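Local coordinates for HAD family phosphatase (Pseudomonas syringae pv. tomato, PDB 2ODA), which belongs to a Pseudomonas-specific subfamily of the haloacid dehalogenase (HAD) superfamily and is named a phosphatase, although its function appears to be a novel one, at residues F6-F11 against L100-L105; E33-T38 against T67-P72; G125-G130 against G168-I173. One frame throughout, in Å; residues are numbered along the deposited sequence.

Contact 1 (F6-F11 against L100-L105); sequences FPALLF and LNVSQL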
loop_
_atom_site.group_PDB
_atom_site.type_symbol
_atom_site.label_atom_id
_atom_site.label_comp_id
_atom_site.label_asym_id
_atom_site.label_seq_id
_atom_site.Cartn_x
_atom_site.Cartn_y
_atom_site.Cartn_z
ATOM N N PHE B 6 -12.806 -10.442 -0.384
ATOM C CA PHE B 6 -11.788 -9.679 -1.111
ATOM C C PHE B 6 -12.350 -8.340 -1.578
ATOM O O PHE B 6 -13.373 -8.297 -2.275
ATOM C CB PHE B 6 -11.255 -10.500 -2.309
ATOM C CG PHE B 6 -10.676 -11.817 -1.911
ATOM C CD1 PHE B 6 -9.368 -11.894 -1.441
ATOM C CD2 PHE B 6 -11.435 -12.989 -1.987
ATOM C CE1 PHE B 6 -8.804 -13.116 -1.057
ATOM C CE2 PHE B 6 -10.894 -14.209 -1.582
ATOM C CZ PHE B 6 -9.575 -14.263 -1.109
ATOM N N PRO B 7 -11.704 -7.231 -1.184
ATOM C CA PRO B 7 -12.219 -5.921 -1.602
ATOM C C PRO B 7 -11.942 -5.537 -3.065
ATOM O O PRO B 7 -12.723 -4.785 -3.643
ATOM C CB PRO B 7 -11.539 -4.941 -0.650
ATOM C CG PRO B 7 -10.346 -5.638 -0.119
ATOM C CD PRO B 7 -10.529 -7.122 -0.297
ATOM N N ALA B 8 -10.870 -6.058 -3.657
ATOM C CA ALA B 8 -10.500 -5.684 -5.020
ATOM C C ALA B 8 -9.549 -6.744 -5.571
ATOM O O ALA B 8 -8.800 -7.357 -4.808
ATOM C CB ALA B 8 -9.823 -4.317 -5.042
ATOM N N LEU B 9 -9.588 -6.924 -6.886
ATOM C CA LEU B 9 -8.653 -7.780 -7.588
ATOM C C LEU B 9 -7.958 -7.001 -8.694
ATOM O O LEU B 9 -8.597 -6.269 -9.475
ATOM C CB LEU B 9 -9.348 -9.024 -8.165
ATOM C CG LEU B 9 -10.119 -9.964 -7.224
ATOM C CD1 LEU B 9 -10.815 -11.062 -8.031
ATOM C CD2 LEU B 9 -9.185 -10.600 -6.193
ATOM N N LEU B 10 -6.637 -7.151 -8.749
ATOM C CA LEU B 10 -5.812 -6.564 -9.813
ATOM C C LEU B 10 -5.328 -7.665 -10.718
ATOM O O LEU B 10 -4.924 -8.717 -10.220
ATOM C CB LEU B 10 -4.604 -5.858 -9.204
ATOM C CG LEU B 10 -4.948 -4.805 -8.141
ATOM C CD1 LEU B 10 -3.642 -4.156 -7.650
ATOM C CD2 LEU B 10 -5.938 -3.744 -8.680
ATOM N N PHE B 11 -5.345 -7.431 -12.038
ATOM C CA PHE B 11 -4.878 -8.434 -13.009
ATOM C C PHE B 11 -3.851 -7.831 -13.943
ATOM O O PHE B 11 -4.039 -6.732 -14.448
ATOM C CB PHE B 11 -6.032 -8.895 -13.915
ATOM C CG PHE B 11 -7.087 -9.689 -13.224
ATOM C CD1 PHE B 11 -8.183 -9.054 -12.637
ATOM C CD2 PHE B 11 -7.026 -11.077 -13.208
ATOM C CE1 PHE B 11 -9.196 -9.813 -12.013
ATOM C CE2 PHE B 11 -8.037 -11.841 -12.602
ATOM C CZ PHE B 11 -9.121 -11.195 -12.012
ATOM N N LEU B 100 -9.659 2.249 -8.034
ATOM C CA LEU B 100 -10.844 1.508 -7.600
ATOM C C LEU B 100 -11.431 2.031 -6.297
ATOM O O LEU B 100 -12.368 1.438 -5.755
ATOM C CB LEU B 100 -10.502 0.017 -7.426
ATOM C CG LEU B 100 -10.117 -0.768 -8.688
ATOM C CD1 LEU B 100 -9.643 -2.169 -8.317
ATOM C CD2 LEU B 100 -11.298 -0.822 -9.679
ATOM N N ASN B 101 -10.884 3.132 -5.783
ATOM C CA ASN B 101 -11.371 3.757 -4.543
ATOM C C ASN B 101 -11.343 2.778 -3.370
ATOM O O ASN B 101 -12.195 2.825 -2.500
ATOM C CB ASN B 101 -12.800 4.302 -4.729
ATOM C CG ASN B 101 -12.889 5.329 -5.845
ATOM O OD1 ASN B 101 -12.271 6.385 -5.769
ATOM N ND2 ASN B 101 -13.646 5.015 -6.890
ATOM N N VAL B 102 -10.357 1.887 -3.365
ATOM C CA VAL B 102 -10.212 0.877 -2.326
ATOM C C VAL B 102 -10.022 1.552 -0.965
ATOM O O VAL B 102 -9.273 2.520 -0.846
ATOM C CB VAL B 102 -9.039 -0.081 -2.695
ATOM C CG1 VAL B 102 -8.450 -0.776 -1.498
ATOM C CG2 VAL B 102 -9.515 -1.112 -3.751
ATOM N N SER B 103 -10.706 1.047 0.051
ATOM C CA SER B 103 -10.604 1.675 1.369
ATOM C C SER B 103 -9.521 1.051 2.266
ATOM O O SER B 103 -9.066 1.689 3.222
ATOM C CB SER B 103 -11.971 1.700 2.061
ATOM O OG SER B 103 -12.366 0.382 2.443
ATOM N N GLN B 104 -9.139 -0.199 1.988
ATOM C CA GLN B 104 -8.092 -0.887 2.757
ATOM C C GLN B 104 -7.258 -1.805 1.861
ATOM O O GLN B 104 -7.811 -2.521 1.012
ATOM C CB GLN B 104 -8.684 -1.777 3.864
ATOM C CG GLN B 104 -9.222 -1.065 5.079
ATOM C CD GLN B 104 -10.687 -0.675 4.939
ATOM O OE1 GLN B 104 -11.405 -1.235 4.112
ATOM N NE2 GLN B 104 -11.139 0.281 5.755
ATOM N N LEU B 105 -5.940 -1.821 2.092
ATOM C CA LEU B 105 -5.065 -2.811 1.461
ATOM C C LEU B 105 -5.464 -4.248 1.808
ATOM O O LEU B 105 -5.333 -5.174 0.976
ATOM C CB LEU B 105 -3.613 -2.588 1.939
ATOM C CG LEU B 105 -2.526 -3.491 1.357
ATOM C CD1 LEU B 105 -2.422 -3.301 -0.161
ATOM C CD2 LEU B 105 -1.193 -3.215 1.996
#
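Leu100 and Ala8 meet where the chain enters strand 9-11, with Pro7 and Val102 extending the contact toward its outer end. The methyl of Ala8 is aimed at the 100-105 loop and touches two branches there. Its CB lies 3.5 Å from Val102 CG2, tighter than ordinary carbon contact, and 3.9 Å from Leu100 CD1. Val102 has CG1 anti to its backbone N (chi1 157°), which leaves CG2 beside that N and facing the alanine. Leu100 uses CD1 alone, and this methyl is shared: besides Ala8 it reaches Leu10 CD2 at 4.0 Å. The two leucines slide past each other in opposite directions, with this methyl pair as their nearest approach. The CA atoms of Ala8 and Val102 stay 7.1 Å apart, a gap filled by side chains, and the touching parts of the two backbones run 125° from one another. Asn101 ends helix 91-99 in a Schellman motif, and Leu100 and Val102 on its two sides both point at the 6-11 segment. The setting is the parallel sheet of a HAD domain: strand 9-12 is central, and the 100-105 loop leads from helix 91-99 into its neighbour, strand 109-112. Leu10 also packs on Ala96 and Leu97 of that helix, whereas Phe6 and Leu9 turn to helix 179-191. Pro7 covers the outer margin with its ring, CG standing 4.2 Å from the backbone O of Gln104, a loose approach without directional bonding. Beyond it the loop meets the second subunit: Leu105 packs on Leu105 of that subunit, and Gln104 NE2 makes a weak hydrogen bond to Asn123 OD1 of the same neighbour.

Contact 2 (E33-T38 against T67-P72); sequences EHAQLT and TPLAAP
Ala35 and Leu69 bring the two backbones closest, with their CA atoms 4.8 Å apart. Within 33-38 a weak bond from Gln36 N to Glu33 O curls the chain around Ala35, after which Gln36 and Leu37 take extended angles. Opposite it, the helix that holds Leu69 is kinked at Pro68, whose ring nitrogen gives no bond to the preceding turn, and Ala71 N bonds to Pro68 O before Pro72 follows. Leu69 carries one half of the contact through CD2, which sits 3.5 Å from the backbone O of His34 and 3.7 Å from His34 CB. The imidazole of His34 turns off toward Asp19 and Gln23, leaving CB and the backbone carbonyl to meet Leu69. Ala35 lies between the two larger partners: its CB is 4.1 Å from Pro68 O, and its own O is 3.5 Å from Pro72 CG. Pro72 forms the other half, its CB lying 3.9 Å from Leu37 CG and its CG 4.0 Å from Leu37 CD2. Leucine and proline slide past each other in opposite directions, with CG and both methyls of Leu37 near CB or CG of the ring. In HAD proteins the segment after the first strand and its short helix is where cap insertions arise, and the position of the loop holding 33-38, ahead of helix 41-51, is consistent with that place. Leu69 continues inward onto Leu13 and Ser14 of helix 13-17. Carbon meets carbon at Leu37 and Pro72, and methyl or ring carbon meets carbonyl oxygen at His34 and Ala35, so the contact rests on fit and dispersion, while directional anchoring comes from elsewhere, such as Thr38 OG1 bonding to Cys16 O.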
loop_
_atom_site.group_PDB
_atom_site.type_symbol
_atom_site.label_atom_id
_atom_site.label_comp_id
_atom_site.label_asym_id
_atom_site.label_seq_id
_atom_site.Cartn_x
_atom_site.Cartn_y
_atom_site.Cartn_z
ATOM N N GLU B 33 -5.013 -11.267 -32.823
ATOM C CA GLU B 33 -4.936 -12.614 -32.250
ATOM C C GLU B 33 -4.572 -12.572 -30.763
ATOM O O GLU B 33 -4.986 -13.429 -30.005
ATOM C CB GLU B 33 -3.927 -13.500 -32.993
ATOM C CG GLU B 33 -4.466 -14.117 -34.279
ATOM C CD GLU B 33 -3.429 -14.972 -35.005
ATOM O OE1 GLU B 33 -2.302 -15.174 -34.470
ATOM O OE2 GLU B 33 -3.765 -15.444 -36.107
ATOM N N HIS B 34 -3.803 -11.562 -30.362
ATOM C CA HIS B 34 -3.323 -11.449 -28.989
ATOM C C HIS B 34 -4.455 -11.071 -28.008
ATOM O O HIS B 34 -4.347 -11.269 -26.790
ATOM C CB HIS B 34 -2.238 -10.369 -28.919
ATOM C CG HIS B 34 -1.021 -10.647 -29.750
ATOM N ND1 HIS B 34 -0.011 -9.718 -29.897
ATOM C CD2 HIS B 34 -0.637 -11.736 -30.460
ATOM C CE1 HIS B 34 0.947 -10.229 -30.653
ATOM N NE2 HIS B 34 0.592 -11.453 -31.002
ATOM N N ALA B 35 -5.534 -10.503 -28.526
ATOM C CA ALA B 35 -6.646 -10.113 -27.667
ATOM C C ALA B 35 -7.521 -11.308 -27.206
ATOM O O ALA B 35 -8.442 -11.127 -26.398
ATOM C CB ALA B 35 -7.485 -9.005 -28.328
ATOM N N GLN B 36 -7.230 -12.523 -27.696
ATOM C CA GLN B 36 -7.976 -13.703 -27.264
ATOM C C GLN B 36 -7.781 -13.817 -25.747
ATOM O O GLN B 36 -6.658 -13.700 -25.248
ATOM C CB GLN B 36 -7.459 -14.972 -27.963
ATOM C CG GLN B 36 -8.171 -16.298 -27.552
ATOM C CD GLN B 36 -7.509 -17.533 -28.171
ATOM O OE1 GLN B 36 -6.714 -17.420 -29.095
ATOM N NE2 GLN B 36 -7.833 -18.707 -27.658
ATOM N N LEU B 37 -8.882 -13.982 -25.013
ATOM C CA LEU B 37 -8.783 -14.308 -23.578
ATOM C C LEU B 37 -8.065 -15.629 -23.291
ATOM O O LEU B 37 -8.176 -16.580 -24.058
ATOM C CB LEU B 37 -10.186 -14.375 -22.980
ATOM C CG LEU B 37 -10.927 -13.038 -22.974
ATOM C CD1 LEU B 37 -12.464 -13.288 -22.979
ATOM C CD2 LEU B 37 -10.522 -12.192 -21.788
ATOM N N THR B 38 -7.337 -15.684 -22.176
ATOM C CA THR B 38 -6.643 -16.903 -21.747
ATOM C C THR B 38 -7.617 -18.004 -21.271
ATOM O O THR B 38 -8.767 -17.710 -20.921
ATOM C CB THR B 38 -5.569 -16.617 -20.658
ATOM O OG1 THR B 38 -6.187 -16.059 -19.494
ATOM C CG2 THR B 38 -4.485 -15.676 -21.203
ATOM N N THR B 67 -4.338 -0.842 -25.300
ATOM C CA THR B 67 -5.720 -0.410 -25.550
ATOM C C THR B 67 -6.510 -1.466 -26.339
ATOM O O THR B 67 -7.585 -1.878 -25.888
ATOM C CB THR B 67 -5.800 1.044 -26.146
ATOM O OG1 THR B 67 -5.386 1.971 -25.133
ATOM C CG2 THR B 67 -7.221 1.401 -26.586
ATOM N N PRO B 68 -5.988 -1.914 -27.509
ATOM C CA PRO B 68 -6.645 -3.009 -28.242
ATOM C C PRO B 68 -6.703 -4.308 -27.422
ATOM O O PRO B 68 -7.724 -5.028 -27.467
ATOM C CB PRO B 68 -5.758 -3.185 -29.494
ATOM C CG PRO B 68 -5.059 -1.886 -29.652
ATOM C CD PRO B 68 -4.816 -1.404 -28.242
ATOM N N LEU B 69 -5.633 -4.623 -26.686
ATOM C CA LEU B 69 -5.642 -5.817 -25.813
ATOM C C LEU B 69 -6.773 -5.840 -24.783
ATOM O O LEU B 69 -7.260 -6.920 -24.426
ATOM C CB LEU B 69 -4.304 -5.983 -25.054
ATOM C CG LEU B 69 -3.127 -6.555 -25.829
ATOM C CD1 LEU B 69 -1.949 -6.755 -24.875
ATOM C CD2 LEU B 69 -3.546 -7.892 -26.481
ATOM N N ALA B 70 -7.172 -4.661 -24.286
ATOM C CA ALA B 70 -8.196 -4.586 -23.244
ATOM C C ALA B 70 -9.639 -4.702 -23.785
ATOM O O ALA B 70 -10.601 -4.745 -23.003
ATOM C CB ALA B 70 -8.019 -3.318 -22.367
ATOM N N ALA B 71 -9.779 -4.787 -25.112
ATOM C CA ALA B 71 -11.105 -4.918 -25.748
ATOM C C ALA B 71 -12.065 -5.920 -25.073
ATOM O O ALA B 71 -13.215 -5.546 -24.794
ATOM C CB ALA B 71 -10.985 -5.175 -27.258
ATOM N N PRO B 72 -11.623 -7.177 -24.804
ATOM C CA PRO B 72 -12.571 -8.103 -24.188
ATOM C C PRO B 72 -12.946 -7.871 -22.709
ATOM O O PRO B 72 -13.814 -8.578 -22.206
ATOM C CB PRO B 72 -11.880 -9.467 -24.354
ATOM C CG PRO B 72 -10.429 -9.128 -24.292
ATOM C CD PRO B 72 -10.346 -7.860 -25.109
#

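Contact 3 (G125-G130 against G168-I173); sequences GLWTIG and GVHSVI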
loop_
_atom_site.group_PDB
_atom_site.type_symbol
_atom_site.label_atom_id
_atom_site.label_comp_id
_atom_site.label_asym_id
_atom_site.label_seq_id
_atom_site.Cartn_x
_atom_site.Cartn_y
_atom_site.Cartn_z
ATOM N N GLY B 125 2.540 -4.893 -0.928
ATOM C CA GLY B 125 1.926 -5.476 0.263
ATOM C C GLY B 125 0.712 -6.340 -0.024
ATOM O O GLY B 125 -0.024 -6.688 0.903
ATOM N N LEU B 126 0.491 -6.672 -1.304
ATOM C CA LEU B 126 -0.689 -7.461 -1.696
ATOM C C LEU B 126 -0.493 -8.970 -1.567
ATOM O O LEU B 126 0.637 -9.471 -1.496
ATOM C CB LEU B 126 -1.111 -7.132 -3.146
ATOM C CG LEU B 126 -1.918 -5.826 -3.306
ATOM C CD1 LEU B 126 -0.984 -4.634 -3.360
ATOM C CD2 LEU B 126 -2.789 -5.844 -4.569
ATOM N N TRP B 127 -1.624 -9.683 -1.524
ATOM C CA TRP B 127 -1.656 -11.111 -1.818
ATOM C C TRP B 127 -1.361 -11.263 -3.308
ATOM O O TRP B 127 -1.735 -10.408 -4.120
ATOM C CB TRP B 127 -3.043 -11.708 -1.520
ATOM C CG TRP B 127 -3.310 -11.898 -0.038
ATOM C CD1 TRP B 127 -3.985 -11.045 0.802
ATOM C CD2 TRP B 127 -2.912 -13.014 0.751
ATOM N NE1 TRP B 127 -4.029 -11.576 2.084
ATOM C CE2 TRP B 127 -3.368 -12.780 2.079
ATOM C CE3 TRP B 127 -2.196 -14.190 0.474
ATOM C CZ2 TRP B 127 -3.121 -13.680 3.127
ATOM C CZ3 TRP B 127 -1.958 -15.094 1.515
ATOM C CH2 TRP B 127 -2.430 -14.831 2.828
ATOM N N THR B 128 -0.694 -12.356 -3.668
ATOM C CA THR B 128 -0.363 -12.621 -5.086
ATOM C C THR B 128 -0.736 -14.027 -5.538
ATOM O O THR B 128 -0.547 -14.989 -4.805
ATOM C CB THR B 128 1.154 -12.391 -5.401
ATOM O OG1 THR B 128 1.963 -13.237 -4.579
ATOM C CG2 THR B 128 1.549 -10.949 -5.120
ATOM N N ILE B 129 -1.266 -14.127 -6.755
ATOM C CA ILE B 129 -1.556 -15.402 -7.391
ATOM C C ILE B 129 -0.767 -15.393 -8.692
ATOM O O ILE B 129 -0.891 -14.453 -9.478
ATOM C CB ILE B 129 -3.083 -15.587 -7.695
ATOM C CG1 ILE B 129 -3.873 -15.600 -6.373
ATOM C CG2 ILE B 129 -3.332 -16.859 -8.603
ATOM C CD1 ILE B 129 -5.443 -15.465 -6.502
ATOM N N GLY B 130 0.057 -16.417 -8.880
ATOM C CA GLY B 130 0.850 -16.594 -10.086
ATOM C C GLY B 130 0.180 -17.554 -11.051
ATOM O O GLY B 130 -0.564 -18.460 -10.644
ATOM N N GLY B 168 8.197 -15.413 -3.906
ATOM C CA GLY B 168 7.421 -15.208 -2.691
ATOM C C GLY B 168 5.925 -15.160 -2.968
ATOM O O GLY B 168 5.149 -14.769 -2.112
ATOM N N VAL B 169 5.514 -15.534 -4.177
ATOM C CA VAL B 169 4.085 -15.555 -4.539
ATOM C C VAL B 169 3.320 -16.519 -3.623
ATOM O O VAL B 169 3.851 -17.557 -3.229
ATOM C CB VAL B 169 3.923 -15.944 -6.026
ATOM C CG1 VAL B 169 2.471 -16.264 -6.406
ATOM C CG2 VAL B 169 4.515 -14.869 -6.920
ATOM N N HIS B 170 2.062 -16.183 -3.314
ATOM C CA HIS B 170 1.296 -16.869 -2.287
ATOM C C HIS B 170 0.619 -18.176 -2.737
ATOM O O HIS B 170 0.480 -19.125 -1.943
ATOM C CB HIS B 170 0.278 -15.882 -1.711
ATOM C CG HIS B 170 0.919 -14.724 -1.012
ATOM N ND1 HIS B 170 1.083 -13.491 -1.606
ATOM C CD2 HIS B 170 1.506 -14.638 0.205
ATOM C CE1 HIS B 170 1.707 -12.681 -0.765
ATOM N NE2 HIS B 170 1.976 -13.353 0.341
ATOM N N SER B 171 0.177 -18.213 -3.995
ATOM C CA SER B 171 -0.442 -19.404 -4.581
ATOM C C SER B 171 -0.164 -19.373 -6.074
ATOM O O SER B 171 -0.116 -18.305 -6.659
ATOM C CB SER B 171 -1.980 -19.410 -4.379
ATOM O OG SER B 171 -2.339 -19.360 -3.009
ATOM N N VAL B 172 0.022 -20.553 -6.673
ATOM C CA VAL B 172 0.164 -20.668 -8.122
ATOM C C VAL B 172 -0.875 -21.632 -8.681
ATOM O O VAL B 172 -1.090 -22.725 -8.139
ATOM C CB VAL B 172 1.600 -21.149 -8.565
ATOM C CG1 VAL B 172 1.707 -21.187 -10.099
ATOM C CG2 VAL B 172 2.709 -20.214 -8.010
ATOM N N ILE B 173 -1.501 -21.219 -9.779
ATOM C CA ILE B 173 -2.521 -21.985 -10.470
ATOM C C ILE B 173 -2.216 -22.051 -11.969
ATOM O O ILE B 173 -1.462 -21.232 -12.501
ATOM C CB ILE B 173 -3.958 -21.397 -10.238
ATOM C CG1 ILE B 173 -4.018 -19.899 -10.629
ATOM C CG2 ILE B 173 -4.366 -21.644 -8.758
ATOM C CD1 ILE B 173 -5.430 -19.253 -10.589
#
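Gly130 joins the two strands through both of its backbone polar atoms. Its N gives a 2.9 Å bond to Ser171 O, and its O takes one of 3.0 Å from Ile173 N that is almost straight, at 171°. One step back the ladder changes character, because the ring of His170 takes the place of a backbone acceptor. Thr128 N donates to His170 ND1 at 2.9 Å, tilted 22° from the ring plane. Thr128 OG1, placed between its own N and carbonyl carbon, bonds to the same ND1 at 3.1 Å; either atom could be the donor. The backbone closes the loop in the other direction, His170 N reaching Thr128 O at 3.2 Å from above the carbonyl plane, with a weak bond from Ser171 N to the same oxygen. Main chain and imidazole of His170 thus both hold Thr128, and a further bond from NE2 to the terminal carboxylate of Pro196 helps fix the ring's rotation. Trp127 presses an edge against one face of this imidazole in a T-shaped pair, planes 58° apart, with CE3 3.5 Å from His170 CG. The opposite face has Gly168 O above its centre. Outward from these bonds, Val169 CG1 packs 3.5 Å from Gly130 N, close to where a CB on this glycine would point, so the bare backbone leaves room for the valine methyl. Ile129 CG2 meets Ile173 CG1 at 3.7 Å, on the flank where Ile129 also touches Leu179 and Cys182 of helix 179-191. Strand 171-173 is the outermost strand in the chain at this end, joined to 127-131 by an intervening helical stretch: a parallel beta-alpha-beta crossover that extends the Rossmann-like sheet of the HAD fold.

In the fold
From the N terminus the chain enters the central strand 9-12 at contact 1, whose loop closes 89 residues further on, past helix 91-99. Contact 2 forms and closes within that span, bringing the loop ahead of helix 41-51 against the chain around Leu69 and Pro72. Contact 3 follows in series, pairing strand 127-131 with the outermost strand 171-173 after two helices. Contacts 1 and 3 share the sheet and touch, Leu10 and Leu105 packing on Leu126. Contact 2 stands apart from both, its centre about 23 Å from that of contact 1 and about 24 Å from that of contact 3, and lies across the chain's centre from contact 3.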